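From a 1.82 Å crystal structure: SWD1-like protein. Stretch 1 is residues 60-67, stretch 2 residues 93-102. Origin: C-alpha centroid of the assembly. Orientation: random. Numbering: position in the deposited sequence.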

# COMPACT_ATOMS: atom_id res chain seq x y z
N ALA B 60 -15.78 -13.73 -11.22
CA ALA B 60 -16.16 -14.85 -10.37
C ALA B 60 -17.15 -14.41 -9.32
O ALA B 60 -18.10 -15.15 -9.02
N ARG B 61 -16.98 -13.22 -8.76
CA ARG B 61 -18.03 -12.70 -7.90
C ARG B 61 -17.88 -11.20 -7.73
O ARG B 61 -16.81 -10.62 -7.95
N LYS B 62 -19.00 -10.57 -7.39
CA LYS B 62 -19.07 -9.15 -7.09
C LYS B 62 -19.49 -8.98 -5.63
O LYS B 62 -20.49 -9.57 -5.20
N LEU B 63 -18.73 -8.16 -4.88
CA LEU B 63 -18.94 -7.89 -3.46
C LEU B 63 -19.36 -6.44 -3.30
O LEU B 63 -18.61 -5.53 -3.67
N ARG B 64 -20.55 -6.23 -2.76
CA ARG B 64 -21.08 -4.88 -2.59
C ARG B 64 -21.24 -4.65 -1.09
O ARG B 64 -22.16 -5.18 -0.46
N GLY B 65 -20.30 -3.91 -0.51
CA GLY B 65 -20.37 -3.60 0.90
C GLY B 65 -20.00 -2.16 1.12
O GLY B 65 -20.36 -1.55 2.13
N HIS B 66 -19.26 -1.59 0.18
CA HIS B 66 -18.91 -0.19 0.26
C HIS B 66 -19.76 0.58 -0.75
O HIS B 66 -20.24 0.01 -1.74
N SER B 67 -19.88 1.88 -0.52
CA SER B 67 -20.52 2.79 -1.46
C SER B 67 -19.62 3.92 -1.96
O SER B 67 -20.11 4.79 -2.70
N LEU B 93 -13.82 -7.32 5.91
CA LEU B 93 -13.16 -8.59 5.67
C LEU B 93 -14.18 -9.52 5.04
O LEU B 93 -15.17 -9.90 5.70
N TRP B 94 -13.96 -9.85 3.77
CA TRP B 94 -14.80 -10.75 3.00
C TRP B 94 -14.31 -12.18 3.17
O TRP B 94 -13.10 -12.44 3.16
N ASP B 95 -15.25 -13.10 3.29
CA ASP B 95 -14.98 -14.53 3.18
C ASP B 95 -15.33 -14.94 1.74
O ASP B 95 -16.51 -14.94 1.34
N LEU B 96 -14.31 -15.23 0.93
CA LEU B 96 -14.53 -15.60 -0.46
C LEU B 96 -14.96 -17.05 -0.60
O LEU B 96 -15.36 -17.45 -1.70
N GLN B 97 -14.89 -17.84 0.48
CA GLN B 97 -15.45 -19.18 0.39
C GLN B 97 -16.95 -19.15 0.12
O GLN B 97 -17.47 -20.01 -0.60
N ASP B 98 -17.66 -18.12 0.64
CA ASP B 98 -19.11 -17.97 0.48
C ASP B 98 -19.56 -16.56 0.07
O ASP B 98 -20.78 -16.30 0.03
N GLY B 99 -18.64 -15.63 -0.22
CA GLY B 99 -19.01 -14.26 -0.54
C GLY B 99 -19.51 -13.44 0.64
O GLY B 99 -20.13 -12.39 0.43
N LYS B 100 -19.27 -13.90 1.86
CA LYS B 100 -19.87 -13.31 3.05
C LYS B 100 -19.05 -12.11 3.52
O LYS B 100 -17.82 -12.12 3.44
N ARG B 101 -19.75 -11.08 4.00
CA ARG B 101 -19.14 -10.03 4.81
C ARG B 101 -18.79 -10.61 6.17
O ARG B 101 -19.64 -10.66 7.06
N TYR B 102 -17.56 -11.07 6.35
CA TYR B 102 -17.17 -11.82 7.54
C TYR B 102 -16.91 -10.91 8.74
O TYR B 102 -17.26 -11.27 9.87

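Stretch 2 is a hairpin: strands 93-95 and 100-102 pair through D95 N to K100 O (2.8 Å) and Y102 N to L93 O (2.7 Å), and the turn between them faces the strand containing R61 and L63. The alternation of that strand sets which side chains point in. R61 and L63 direct CA-to-CB toward stretch 2, whereas K62 is out of reach; R64, whose CA-to-CB points away, still takes part through its backbone.

The centre is L63 on W94. With chi1 m and chi2 t, L63 places CB 3.6 Å from the centroid of the W94 six-membered ring, 4° off the ring normal, which identifies a CH-pi contact over the face. Its CD1 lies 3.7 Å from W94 CG and also meets L96 CD2 at 3.9 Å. W94 has chi1 m and chi2 95°, presenting that face to L63 while the ring edge meets the backbone of stretch 1, with CH2 3.6 Å from G65 N. L96 starts sideways, but its m, t conformation brings the end of the side chain nearer.

G65 fits closely: an ideal CB there would come 2.8 Å from W94 CZ2, a clash. At G99, phi of 72° itself favours glycine, and an ideal CB would sit a tight 3.3 Å from R61 NE.

R61 bends through chi1 p, chi2 t and chi3 p, laying one guanidinium face over G99 N. Its NH1 approaches L96 O to 3.0 Å, yet the poor angle excludes a hydrogen bond. The cross-stretch hydrogen bond comes instead from R101, whose chi1 (-121°) and chi3 (-101°) lie between wells: NH2 donates to R64 O at 3.4 Å and 135°, a weak bond. The same guanidinium covers G65 CA with one face.

Where the strand gives way to the turn, D95 (chi1 t) accepts Q97 N at OD1, 2.9 Å away.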

# COMPACT_ATOMS: atom_id res chain seq x y z
CB ALA B 60 -14.93 -15.46 -9.69
CB ARG B 61 -18.04 -13.41 -6.55
CG ARG B 61 -16.72 -13.43 -5.84
CD ARG B 61 -16.92 -13.78 -4.36
NE ARG B 61 -17.97 -14.75 -4.07
CZ ARG B 61 -17.75 -16.06 -4.03
NH1 ARG B 61 -16.53 -16.51 -4.27
NH2 ARG B 61 -18.72 -16.92 -3.74
CB LYS B 62 -20.08 -8.45 -8.02
CG LYS B 62 -19.62 -8.28 -9.47
CD LYS B 62 -20.78 -7.95 -10.37
CE LYS B 62 -20.35 -7.24 -11.65
NZ LYS B 62 -19.28 -8.01 -12.35
CB LEU B 63 -17.67 -8.17 -2.65
CG LEU B 63 -16.96 -9.50 -2.99
CD1 LEU B 63 -15.54 -9.49 -2.44
CD2 LEU B 63 -17.74 -10.69 -2.45
CB ARG B 64 -22.37 -4.71 -3.40
CG ARG B 64 -22.22 -5.25 -4.84
CD ARG B 64 -23.29 -4.77 -5.82
NE ARG B 64 -23.53 -5.72 -6.90
CZ ARG B 64 -23.42 -5.42 -8.19
NH1 ARG B 64 -23.02 -4.20 -8.55
NH2 ARG B 64 -23.67 -6.34 -9.14
CB HIS B 66 -17.41 0.05 -0.06
CG HIS B 66 -16.45 -0.79 0.73
ND1 HIS B 66 -15.76 -0.31 1.82
CD2 HIS B 66 -16.02 -2.07 0.54
CE1 HIS B 66 -14.97 -1.26 2.29
NE2 HIS B 66 -15.12 -2.34 1.55
CB SER B 67 -21.79 3.39 -0.83
OG SER B 67 -21.41 4.25 0.25
CB LEU B 93 -12.61 -9.24 6.93
CG LEU B 93 -11.79 -10.48 6.51
CD1 LEU B 93 -10.63 -10.06 5.70
CD2 LEU B 93 -11.31 -11.20 7.72
CB TRP B 94 -14.77 -10.38 1.50
CG TRP B 94 -15.22 -8.99 1.24
CD1 TRP B 94 -14.43 -7.89 1.12
CD2 TRP B 94 -16.57 -8.55 1.10
NE1 TRP B 94 -15.21 -6.77 0.90
CE2 TRP B 94 -16.53 -7.15 0.88
CE3 TRP B 94 -17.82 -9.20 1.11
CZ2 TRP B 94 -17.69 -6.39 0.67
CZ3 TRP B 94 -18.97 -8.44 0.92
CH2 TRP B 94 -18.90 -7.05 0.71
CB ASP B 95 -15.79 -15.29 4.23
CG ASP B 95 -15.53 -16.79 4.25
OD1 ASP B 95 -14.79 -17.31 3.37
OD2 ASP B 95 -16.08 -17.45 5.15
CB LEU B 96 -13.28 -15.37 -1.28
CG LEU B 96 -12.80 -13.93 -1.22
CD1 LEU B 96 -11.60 -13.73 -2.13
CD2 LEU B 96 -13.92 -12.96 -1.56
CB GLN B 97 -15.14 -19.96 1.66
CG GLN B 97 -15.83 -21.29 1.74
CD GLN B 97 -15.40 -22.06 2.96
OE1 GLN B 97 -16.16 -22.22 3.91
NE2 GLN B 97 -14.15 -22.51 2.95
CB ASP B 98 -19.82 -18.37 1.78
CG ASP B 98 -19.13 -17.80 3.01
OD1 ASP B 98 -18.24 -16.93 2.84
OD2 ASP B 98 -19.46 -18.22 4.13
CB LYS B 100 -19.95 -14.35 4.18
CG LYS B 100 -21.35 -14.87 4.54
CD LYS B 100 -21.92 -15.84 3.51
CE LYS B 100 -23.05 -16.66 4.13
NZ LYS B 100 -23.32 -17.96 3.43
CB ARG B 101 -20.12 -8.86 4.96
CG ARG B 101 -19.64 -7.55 4.45
CD ARG B 101 -20.59 -6.41 4.89
NE ARG B 101 -21.48 -6.01 3.80
CZ ARG B 101 -22.22 -4.90 3.80
NH1 ARG B 101 -22.17 -4.08 4.83
NH2 ARG B 101 -22.99 -4.61 2.76
CB TYR B 102 -15.95 -12.66 7.20
CG TYR B 102 -15.32 -13.45 8.30
CD1 TYR B 102 -16.04 -14.41 9.00
CD2 TYR B 102 -13.99 -13.22 8.64
CE1 TYR B 102 -15.44 -15.14 10.00
CE2 TYR B 102 -13.39 -13.94 9.64
CZ TYR B 102 -14.12 -14.90 10.32
OH TYR B 102 -13.50 -15.61 11.34